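Local coordinates for oxidoreductase, 2OG-Fe oxygenase family protein, putative, expressed (Oryza sativa subsp. japonica, PDB 5XEG), which probably acts as an AlkB-family dioxygenase, using an iron(II) centre and 2-oxoglutarate to activate oxygen, at the 2-oxoglutaric acid site. Residues are numbered along the deposited sequence; one frame, centred on the assembly and turned at random.

The 2-oxoglutaric acid site. Residues 48, 126, 128, 130, 136, 139, 141, 157, 166, 199, 201, 223, 225, 227, 229. With AKG (2-oxoglutaric acid), chain B; MN (manganese (II) ion), chain C.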
# COMPACT_ATOMS: atom_id res chain seq x y z
N ARG A 48 2.80 -8.98 -12.93
CA ARG A 48 2.21 -7.81 -12.35
C ARG A 48 2.05 -6.77 -13.41
O ARG A 48 2.94 -6.60 -14.23
CB ARG A 48 3.10 -7.20 -11.24
CG ARG A 48 3.17 -8.03 -9.94
CD ARG A 48 1.85 -8.18 -9.17
NE ARG A 48 1.41 -6.88 -8.73
CZ ARG A 48 1.54 -6.32 -7.53
NH1 ARG A 48 1.93 -7.01 -6.46
NH2 ARG A 48 1.18 -5.08 -7.41
N LEU A 126 -3.09 -6.14 0.06
CA LEU A 126 -2.01 -6.73 -0.67
C LEU A 126 -0.72 -6.36 0.10
O LEU A 126 -0.44 -5.15 0.34
CB LEU A 126 -1.98 -6.16 -2.05
CG LEU A 126 -1.26 -6.83 -3.18
CD1 LEU A 126 -1.37 -5.91 -4.40
CD2 LEU A 126 0.16 -7.23 -2.87
N ASN A 128 3.18 -6.55 -0.24
CA ASN A 128 4.27 -6.60 -1.18
C ASN A 128 5.59 -6.53 -0.41
O ASN A 128 5.79 -5.60 0.41
CB ASN A 128 4.20 -5.35 -2.09
CG ASN A 128 3.04 -5.35 -3.03
OD1 ASN A 128 2.92 -6.26 -3.87
ND2 ASN A 128 2.19 -4.34 -2.94
N TYR A 130 9.62 -6.06 -1.20
CA TYR A 130 10.66 -5.79 -2.16
C TYR A 130 12.03 -5.97 -1.52
O TYR A 130 12.23 -5.43 -0.43
CB TYR A 130 10.58 -4.32 -2.57
CG TYR A 130 9.31 -3.83 -3.18
CD1 TYR A 130 8.22 -3.51 -2.37
CD2 TYR A 130 9.21 -3.62 -4.56
CE1 TYR A 130 7.03 -3.04 -2.88
CE2 TYR A 130 7.99 -3.18 -5.09
CZ TYR A 130 6.95 -2.83 -4.23
OH TYR A 130 5.80 -2.38 -4.83
N LEU A 136 8.39 -1.84 -9.16
CA LEU A 136 7.01 -2.17 -9.61
C LEU A 136 6.63 -1.08 -10.61
O LEU A 136 6.66 0.09 -10.24
CB LEU A 136 6.03 -2.19 -8.46
CG LEU A 136 4.58 -2.57 -8.81
CD1 LEU A 136 4.45 -3.90 -9.51
CD2 LEU A 136 3.67 -2.47 -7.59
N HIS A 139 1.13 1.46 -13.01
CA HIS A 139 -0.15 0.80 -13.27
C HIS A 139 -1.23 1.55 -12.51
O HIS A 139 -0.92 2.33 -11.59
CB HIS A 139 -0.14 -0.69 -12.77
CG HIS A 139 0.05 -0.78 -11.30
ND1 HIS A 139 1.28 -0.55 -10.72
CD2 HIS A 139 -0.82 -0.92 -10.29
CE1 HIS A 139 1.15 -0.59 -9.41
NE2 HIS A 139 -0.11 -0.77 -9.13
N ASP A 141 -4.75 0.84 -10.15
CA ASP A 141 -5.52 -0.12 -9.33
C ASP A 141 -6.92 -0.09 -9.91
O ASP A 141 -7.78 0.64 -9.51
CB ASP A 141 -5.50 0.26 -7.86
CG ASP A 141 -4.13 0.00 -7.19
OD1 ASP A 141 -3.15 -0.40 -7.84
OD2 ASP A 141 -4.10 0.19 -5.99
N SER A 157 -2.14 2.94 1.74
CA SER A 157 -0.88 2.21 1.59
C SER A 157 0.07 2.50 2.76
O SER A 157 0.42 3.68 2.99
CB SER A 157 -0.20 2.63 0.30
OG SER A 157 1.17 2.23 0.16
N PHE A 166 8.44 6.53 -5.08
CA PHE A 166 7.12 6.19 -5.60
C PHE A 166 6.76 7.16 -6.69
O PHE A 166 6.78 8.40 -6.49
CB PHE A 166 6.13 6.29 -4.42
CG PHE A 166 4.73 5.94 -4.74
CD1 PHE A 166 4.33 4.60 -4.78
CD2 PHE A 166 3.77 6.93 -4.95
CE1 PHE A 166 3.00 4.28 -5.04
CE2 PHE A 166 2.46 6.59 -5.23
CZ PHE A 166 2.06 5.29 -5.22
N HIS A 199 0.73 4.56 -10.98
CA HIS A 199 1.65 4.65 -9.87
C HIS A 199 2.54 3.42 -9.85
O HIS A 199 2.26 2.40 -10.50
CB HIS A 199 0.96 4.84 -8.51
CG HIS A 199 0.03 3.73 -8.19
ND1 HIS A 199 -1.23 3.62 -8.77
CD2 HIS A 199 0.20 2.61 -7.44
CE1 HIS A 199 -1.79 2.50 -8.38
NE2 HIS A 199 -0.98 1.90 -7.52
N VAL A 201 6.74 1.85 -8.14
CA VAL A 201 7.92 1.99 -7.29
C VAL A 201 9.15 1.89 -8.23
O VAL A 201 9.37 0.85 -8.84
CB VAL A 201 7.95 0.92 -6.18
CG1 VAL A 201 9.27 1.01 -5.42
CG2 VAL A 201 6.81 1.12 -5.22
N ARG A 223 11.88 -3.51 1.72
CA ARG A 223 10.71 -2.71 2.06
C ARG A 223 9.45 -3.57 2.08
O ARG A 223 9.25 -4.38 1.17
CB ARG A 223 10.50 -1.60 1.05
CG ARG A 223 9.25 -0.80 1.27
CD ARG A 223 9.21 0.38 0.31
NE ARG A 223 7.91 1.08 0.35
CZ ARG A 223 6.87 0.85 -0.48
NH1 ARG A 223 6.90 -0.04 -1.47
NH2 ARG A 223 5.77 1.56 -0.32
N ASN A 225 5.37 -3.24 1.97
CA ASN A 225 4.23 -2.38 1.71
C ASN A 225 2.97 -3.19 1.99
O ASN A 225 2.94 -4.38 1.70
CB ASN A 225 4.24 -1.96 0.24
CG ASN A 225 2.89 -1.44 -0.23
OD1 ASN A 225 2.14 -2.12 -0.91
ND2 ASN A 225 2.57 -0.21 0.16
N THR A 227 -1.08 -2.65 1.01
CA THR A 227 -1.97 -1.81 0.24
C THR A 227 -3.40 -2.33 0.46
O THR A 227 -3.66 -3.48 0.14
CB THR A 227 -1.59 -1.84 -1.24
OG1 THR A 227 -0.35 -1.12 -1.34
CG2 THR A 227 -2.65 -1.13 -2.05
N ARG A 229 -7.62 -1.99 0.03
CA ARG A 229 -8.66 -1.55 -0.88
C ARG A 229 -10.01 -2.21 -0.51
O ARG A 229 -10.02 -3.13 0.29
CB ARG A 229 -8.30 -1.95 -2.32
CG ARG A 229 -6.91 -1.44 -2.76
CD ARG A 229 -6.70 -1.48 -4.26
NE ARG A 229 -6.38 -2.82 -4.68
CZ ARG A 229 -5.18 -3.30 -5.05
NH1 ARG A 229 -4.07 -2.59 -5.09
NH2 ARG A 229 -5.12 -4.56 -5.39
C1 AKG B . 0.41 -2.35 -5.66
O1 AKG B . -0.70 -2.31 -6.24
O2 AKG B . 0.94 -3.43 -5.32
C2 AKG B . 1.11 -1.10 -5.38
O5 AKG B . 0.98 -0.15 -6.13
C3 AKG B . 2.00 -1.00 -4.17
C4 AKG B . 3.01 0.13 -4.37
C5 AKG B . 3.95 0.19 -3.19
O3 AKG B . 3.98 1.23 -2.51
O4 AKG B . 4.66 -0.81 -2.94
MN MN C . -1.08 -0.27 -7.12
O HOH W 1 -1.75 0.19 -5.08
O HOH W 2 1.99 2.86 -2.14
O HOH W 3 -2.61 -4.39 -6.91
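In the 2-oxoglutarate/iron oxygenase domain, the part of the longer protein present here, the HXD...H facial triad of the AlkB double-stranded beta-helix core, His139, Asp141 and His199, holds a manganese ion in place of the catalytic iron. His139 NE2 and His199 NE2, imidazole nitrogen donors, and Asp141 OD1, whose likely negative charge would suit a divalent cation, take three positions of a near-octahedral shell. The cosubstrate 2-oxoglutarate chelates through carboxylate O1 and keto O5, each 2.3 Å from MN, with water 1 alongside. The non-coordinating oxygen of the same C1 carboxylate, O2, accepts two bonds: Arg48 NH2 meets it at 2.7 Å in the guanidinium plane, while Asn128 ND2 approaches tilted 29° from its amide plane. At the far end, Arg223, extended, with CG anti to the backbone N (chi1 175°), grips the C5 carboxylate end-on, NH1 to O4 and NH2 to O3, both at 2.8 Å; Tyr130 OH also donates to O4. Two nitrogens in one plane match the carboxylate's paired oxygens. Asn225 lies against the ligand, its CG 3.5 Å from C5, and also positions Asn128: its OD1 accepts from Asn128 ND2 and Thr227 OG1, and ND2 donates to Ser157 OG. An alanine here would remove the amide, and would probably loosen both the orientation of Asn128 towards O2 and the packing against the C5 carboxylate. Water 2 links Ser157 OG to ligand O3, 2.6 Å from the latter.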